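Local structure of alkyl hydroperoxide reductase AhpD (Deinococcus radiodurans R1, 6K40) at residues A[40-45]-A[189-194]; A[90-95]-A[179-184]. The protein probably acts as a peroxiredoxin-type antioxidant enzyme that reduces hydroperoxides. All coordinates share one frame; numbering follows the deposited sequence.

How the contacts relate
Contact 1 ties the loop between helices 27-40 and 45-49 to the short C-terminal helix 190-194. Contact 2 sets the start of helix 93-107 against the end of helix 161-184. Their centres are about 17 Å apart, and Tyr94 joins them: its side chain leaves contact 2 and ends at contact 1, where Tyr94 OH is in packing contact with Asn45 N at 3.4 Å. Contact 2 carries the CXXC pair, with Cys92 SG 3.6 Å from Cys95 SG, too far for a disulfide. A bound glycerol lies about 3 Å from the Cys95 side chain; it may mark a pocket, though it probably comes from the crystallisation liquor.

Contact 1: residues A[40-45]-A[189-194]; sequences MGFVPN and NPEYHI
Phe42 and Asn45 face Glu191 and Asn189 across two chain pieces that run in roughly opposite senses, at a marked slant, the gap narrowing along the way. CA of Phe42 lies 8.3 Å from CA of Glu191, while CA of Asn45 is 6.2 Å from CA of Asn189. Segment 40-45 leaves its helix at Gly41, with positive phi, and continues as an irregular loop; segment 189-194 turns from Asn189 into a weakly bonded helix. The Asn189 amide grips the loop backbone with both ends. Its OD1 accepts from Asn45 N at 2.8 Å (158° at the hydrogen), in the carbonyl plane on a lone pair. Its ND2 donates to Val43 O at 3.1 Å, arriving from above that carbonyl's plane. The Asn45 amide stacks on the Asn189 amide with planes moderately tilted, while its own ND2 bonds to Val187 O. Phe42 fills the wider end. With chi1 at 64°, its CG sits between the backbone N and carbonyl carbon, and the ring reaches across to segment 189-194. Glu191 covers one face: CB lies 4.2 Å from the Phe42 ring centroid in a CH-pi contact, and the carboxylate, turned back by a bend in the chain, stacks almost parallel to the ring. Met40 SD sits over the opposite face, near the rim. The Phe42 edge meets the face of Tyr192 in a T-shaped pair, centroids 5.3 Å apart and planes at 85°. The Tyr192 hydroxyl touches the Pro44 ring, OH to CG 3.6 Å. Also on helix 190-194, His193 ND1 bonds to Asp114 of the second subunit. An asparagine amide thus takes the place of a backbone peptide group, pairing with an N-H and a C=O of the loop, and docks the C-terminal helix onto the N-terminal part of this all-helical AhpD-like fold.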
loop_
_atom_site.group_PDB
_atom_site.type_symbol
_atom_site.label_atom_id
_atom_site.label_comp_id
_atom_site.label_asym_id
_atom_site.label_seq_id
_atom_site.Cartn_x
_atom_site.Cartn_y
_atom_site.Cartn_z
ATOM N N MET A 40 -11.119 -3.040 23.058
ATOM C CA MET A 40 -9.835 -2.842 22.389
ATOM C C MET A 40 -8.976 -1.706 22.929
ATOM O O MET A 40 -7.831 -1.564 22.483
ATOM C CB MET A 40 -10.027 -2.645 20.875
ATOM C CG MET A 40 -10.972 -1.547 20.467
ATOM S SD MET A 40 -11.155 -1.498 18.675
ATOM C CE MET A 40 -12.232 -2.901 18.415
ATOM N N GLY A 41 -9.485 -0.894 23.855
ATOM C CA GLY A 41 -8.748 0.234 24.384
ATOM C C GLY A 41 -8.947 1.532 23.631
ATOM O O GLY A 41 -8.330 2.543 23.995
ATOM N N PHE A 42 -9.751 1.528 22.571
ATOM C CA PHE A 42 -10.081 2.743 21.840
ATOM C C PHE A 42 -11.381 2.497 21.086
ATOM O O PHE A 42 -11.886 1.373 21.030
ATOM C CB PHE A 42 -8.947 3.157 20.891
ATOM C CG PHE A 42 -8.682 2.164 19.801
ATOM C CD1 PHE A 42 -9.170 2.370 18.522
ATOM C CD2 PHE A 42 -7.950 1.018 20.059
ATOM C CE1 PHE A 42 -8.931 1.449 17.520
ATOM C CE2 PHE A 42 -7.707 0.097 19.066
ATOM C CZ PHE A 42 -8.198 0.311 17.792
ATOM N N VAL A 43 -11.927 3.567 20.526
ATOM C CA VAL A 43 -13.137 3.506 19.713
ATOM C C VAL A 43 -12.734 3.753 18.262
ATOM O O VAL A 43 -12.194 4.822 17.953
ATOM C CB VAL A 43 -14.195 4.524 20.171
ATOM C CG1 VAL A 43 -15.442 4.419 19.300
ATOM C CG2 VAL A 43 -14.559 4.303 21.630
ATOM N N PRO A 44 -12.960 2.803 17.355
ATOM C CA PRO A 44 -12.642 3.034 15.940
ATOM C C PRO A 44 -13.265 4.321 15.420
ATOM O O PRO A 44 -14.444 4.600 15.649
ATOM C CB PRO A 44 -13.231 1.803 15.247
ATOM C CG PRO A 44 -13.171 0.735 16.288
ATOM C CD PRO A 44 -13.424 1.428 17.602
ATOM N N ASN A 45 -12.452 5.114 14.717
ATOM C CA ASN A 45 -12.901 6.421 14.249
ATOM C C ASN A 45 -14.083 6.322 13.293
ATOM O O ASN A 45 -14.846 7.288 13.171
ATOM C CB ASN A 45 -11.745 7.169 13.582
ATOM C CG ASN A 45 -10.754 7.727 14.587
ATOM O OD1 ASN A 45 -11.098 7.983 15.743
ATOM N ND2 ASN A 45 -9.512 7.921 14.149
ATOM N N ASN A 189 -7.419 5.047 13.200
ATOM C CA ASN A 189 -6.824 5.287 14.507
ATOM C C ASN A 189 -5.328 4.984 14.472
ATOM O O ASN A 189 -4.897 4.057 13.774
ATOM C CB ASN A 189 -7.499 4.426 15.579
ATOM C CG ASN A 189 -8.987 4.691 15.692
ATOM O OD1 ASN A 189 -9.766 4.304 14.822
ATOM N ND2 ASN A 189 -9.389 5.347 16.773
ATOM N N PRO A 190 -4.507 5.752 15.193
ATOM C CA PRO A 190 -3.060 5.475 15.203
ATOM C C PRO A 190 -2.715 4.074 15.677
ATOM O O PRO A 190 -1.692 3.522 15.252
ATOM C CB PRO A 190 -2.506 6.543 16.156
ATOM C CG PRO A 190 -3.552 7.618 16.185
ATOM C CD PRO A 190 -4.860 6.904 16.039
ATOM N N GLU A 191 -3.536 3.490 16.556
ATOM C CA GLU A 191 -3.245 2.165 17.098
ATOM C C GLU A 191 -3.110 1.116 15.999
ATOM O O GLU A 191 -2.318 0.176 16.133
ATOM C CB GLU A 191 -4.338 1.756 18.090
ATOM C CG GLU A 191 -4.319 2.539 19.398
ATOM C CD GLU A 191 -5.108 3.838 19.323
ATOM O OE1 GLU A 191 -5.444 4.271 18.201
ATOM O OE2 GLU A 191 -5.385 4.432 20.388
ATOM N N TYR A 192 -3.892 1.244 14.925
ATOM C CA TYR A 192 -3.853 0.256 13.851
ATOM C C TYR A 192 -2.469 0.150 13.219
ATOM O O TYR A 192 -2.071 -0.938 12.786
ATOM C CB TYR A 192 -4.892 0.604 12.787
ATOM C CG TYR A 192 -6.327 0.403 13.225
ATOM C CD1 TYR A 192 -6.776 -0.841 13.651
ATOM C CD2 TYR A 192 -7.232 1.457 13.208
ATOM C CE1 TYR A 192 -8.089 -1.029 14.048
ATOM C CE2 TYR A 192 -8.548 1.280 13.603
ATOM C CZ TYR A 192 -8.969 0.036 14.021
ATOM O OH TYR A 192 -10.274 -0.144 14.415
ATOM N N HIS A 193 -1.724 1.258 13.158
ATOM C CA HIS A 193 -0.427 1.246 12.489
ATOM C C HIS A 193 0.583 0.352 13.200
ATOM O O HIS A 193 1.441 -0.254 12.547
ATOM C CB HIS A 193 0.124 2.670 12.384
ATOM C CG HIS A 193 -0.737 3.602 11.584
ATOM N ND1 HIS A 193 -0.497 3.882 10.256
ATOM C CD2 HIS A 193 -1.831 4.322 11.929
ATOM C CE1 HIS A 193 -1.409 4.730 9.816
ATOM N NE2 HIS A 193 -2.230 5.013 10.812
ATOM N N ILE A 194 0.502 0.250 14.530
ATOM C CA ILE A 194 1.491 -0.499 15.297
ATOM C C ILE A 194 1.065 -1.930 15.587
ATOM O O ILE A 194 1.893 -2.722 16.063
ATOM C CB ILE A 194 1.849 0.218 16.617
ATOM C CG1 ILE A 194 0.601 0.793 17.280
ATOM C CG2 ILE A 194 2.848 1.327 16.359
ATOM C CD1 ILE A 194 0.877 1.427 18.630
#

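Contact 2: residues A[90-95]-A[179-184]; sequences NRCVYC and RVSSAL
Cys92 points its side chain at two consecutive serines of helix 161-184. SG, anti to the backbone N (chi1 174°), comes to 3.7 Å from Ser181 CB. One atom back, Cys92 CB lies 3.7 Å from Ser182 OG, so the cysteine rests over the pair of serines rather than on one. The same SG caps the following helix, accepting from Cys95 N at 3.5 Å in a nearly straight bond (169° at the hydrogen), consistent with holding the thiol in this rotation. Tyr94 touches Ser181 with its root, CB to CB 4.2 Å; its ring then heads away, and its hydroxyl bonds to Val46 N. Further back along the segment, water bridges add to a looser direct contact. One water donates both to Asn90 O, at 2.7 Å, and to Ser182 OG, at 2.9 Å; Ser182 OG is also hydrogen-bonded to Asn178 O. A second water joins Asn90 OD1 (2.7 Å) to Arg179 NH2 (3.0 Å), the amide and guanidinium planes standing steeply against each other; Arg179 NH1 is hydrogen-bonded to Asn175 O. Asn90 ND2 is held by the side chains of Asn178 and Asn175, one and two turns before Ser182 on helix 161-184. Helix 76-90 ends in a Schellman motif with Arg91 as its C-prime residue; Cys92, next in the chain, is the N-cap of helix 93-107 and the first residue of the CXXC sequence, the pattern of the redox pair in AhpD-like proteins. This junction between the two helices lies against the last turns of helix 161-184, while Arg91 reaches the second subunit and forms a salt bridge with its Glu137.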
loop_
_atom_site.group_PDB
_atom_site.type_symbol
_atom_site.label_atom_id
_atom_site.label_comp_id
_atom_site.label_asym_id
_atom_site.label_seq_id
_atom_site.Cartn_x
_atom_site.Cartn_y
_atom_site.Cartn_z
ATOM N N ASN A 90 -8.718 0.254 -4.380
ATOM C CA ASN A 90 -9.469 1.501 -4.329
ATOM C C ASN A 90 -8.702 2.622 -3.644
ATOM O O ASN A 90 -9.162 3.771 -3.667
ATOM C CB ASN A 90 -10.809 1.281 -3.623
ATOM C CG ASN A 90 -11.768 0.444 -4.450
ATOM O OD1 ASN A 90 -11.885 0.631 -5.660
ATOM N ND2 ASN A 90 -12.458 -0.488 -3.799
ATOM N N ARG A 91 -7.549 2.316 -3.050
ATOM C CA ARG A 91 -6.701 3.313 -2.397
ATOM C C ARG A 91 -7.440 4.019 -1.264
ATOM O O ARG A 91 -7.514 5.248 -1.207
ATOM C CB ARG A 91 -6.151 4.320 -3.414
ATOM C CG ARG A 91 -5.222 3.687 -4.431
ATOM C CD ARG A 91 -4.835 4.657 -5.522
ATOM N NE ARG A 91 -3.985 5.731 -5.022
ATOM C CZ ARG A 91 -3.764 6.865 -5.676
ATOM N NH1 ARG A 91 -4.332 7.071 -6.859
ATOM N NH2 ARG A 91 -2.976 7.795 -5.151
ATOM N N CYS A 92 -7.986 3.225 -0.349
ATOM C CA CYS A 92 -8.644 3.750 0.838
ATOM C C CYS A 92 -7.716 3.577 2.035
ATOM O O CYS A 92 -7.421 2.445 2.434
ATOM C CB CYS A 92 -9.976 3.037 1.074
ATOM S SG CYS A 92 -10.773 3.493 2.617
ATOM N N VAL A 93 -7.263 4.698 2.604
ATOM C CA VAL A 93 -6.262 4.642 3.666
ATOM C C VAL A 93 -6.846 4.025 4.930
ATOM O O VAL A 93 -6.197 3.208 5.592
ATOM C CB VAL A 93 -5.687 6.043 3.933
ATOM C CG1 VAL A 93 -4.855 6.046 5.204
ATOM C CG2 VAL A 93 -4.857 6.507 2.747
ATOM N N TYR A 94 -8.072 4.413 5.295
ATOM C CA TYR A 94 -8.686 3.871 6.503
ATOM C C TYR A 94 -8.738 2.352 6.443
ATOM O O TYR A 94 -8.247 1.661 7.351
ATOM C CB TYR A 94 -10.095 4.442 6.703
ATOM C CG TYR A 94 -10.679 4.122 8.069
ATOM C CD1 TYR A 94 -11.173 2.852 8.368
ATOM C CD2 TYR A 94 -10.721 5.087 9.065
ATOM C CE1 TYR A 94 -11.691 2.560 9.620
ATOM C CE2 TYR A 94 -11.238 4.805 10.315
ATOM C CZ TYR A 94 -11.722 3.544 10.585
ATOM O OH TYR A 94 -12.233 3.265 11.828
ATOM N N CYS A 95 -9.332 1.814 5.374
ATOM C CA CYS A 95 -9.499 0.372 5.294
ATOM C C CYS A 95 -8.159 -0.321 5.090
ATOM O O CYS A 95 -7.903 -1.359 5.704
ATOM C CB CYS A 95 -10.478 0.022 4.166
ATOM S SG CYS A 95 -12.166 0.642 4.385
ATOM N N ARG A 179 -15.497 3.437 -0.566
ATOM C CA ARG A 179 -16.095 4.640 -1.127
ATOM C C ARG A 179 -16.607 5.561 -0.030
ATOM O O ARG A 179 -16.388 6.776 -0.085
ATOM C CB ARG A 179 -17.203 4.260 -2.105
ATOM C CG ARG A 179 -16.648 3.908 -3.473
ATOM C CD ARG A 179 -17.610 3.102 -4.317
ATOM N NE ARG A 179 -17.070 2.926 -5.659
ATOM C CZ ARG A 179 -16.369 1.868 -6.050
ATOM N NH1 ARG A 179 -16.131 0.875 -5.201
ATOM N NH2 ARG A 179 -15.909 1.802 -7.294
ATOM N N VAL A 180 -17.251 5.004 0.996
ATOM C CA VAL A 180 -17.729 5.844 2.096
ATOM C C VAL A 180 -16.557 6.554 2.772
ATOM O O VAL A 180 -16.559 7.786 2.939
ATOM C CB VAL A 180 -18.545 5.012 3.101
ATOM C CG1 VAL A 180 -18.858 5.837 4.341
ATOM C CG2 VAL A 180 -19.830 4.513 2.455
ATOM N N SER A 181 -15.525 5.789 3.146
ATOM C CA SER A 181 -14.410 6.347 3.904
ATOM C C SER A 181 -13.612 7.357 3.087
ATOM O O SER A 181 -13.169 8.376 3.622
ATOM C CB SER A 181 -13.492 5.220 4.385
ATOM O OG SER A 181 -14.126 4.417 5.365
ATOM N N SER A 182 -13.434 7.108 1.786
ATOM C CA SER A 182 -12.664 8.037 0.964
ATOM C C SER A 182 -13.473 9.285 0.641
ATOM O O SER A 182 -12.919 10.391 0.577
ATOM C CB SER A 182 -12.183 7.365 -0.322
ATOM O OG SER A 182 -11.648 6.075 -0.084
ATOM N N ALA A 183 -14.785 9.133 0.425
ATOM C CA ALA A 183 -15.613 10.289 0.120
ATOM C C ALA A 183 -15.729 11.220 1.319
ATOM O O ALA A 183 -15.778 12.444 1.154
ATOM C CB ALA A 183 -16.990 9.823 -0.337
ATOM N N LEU A 184 -15.779 10.667 2.533
ATOM C CA LEU A 184 -16.018 11.486 3.714
ATOM C C LEU A 184 -14.766 11.720 4.555
ATOM O O LEU A 184 -14.867 12.281 5.653
ATOM C CB LEU A 184 -17.119 10.858 4.561
ATOM C CG LEU A 184 -18.424 10.653 3.793
ATOM C CD1 LEU A 184 -19.441 9.957 4.667
ATOM C CD2 LEU A 184 -18.963 11.980 3.282
HETATM O O HOH W 1 -13.611 -0.045 -7.672
HETATM O O HOH W 2 -11.422 4.710 -2.586
#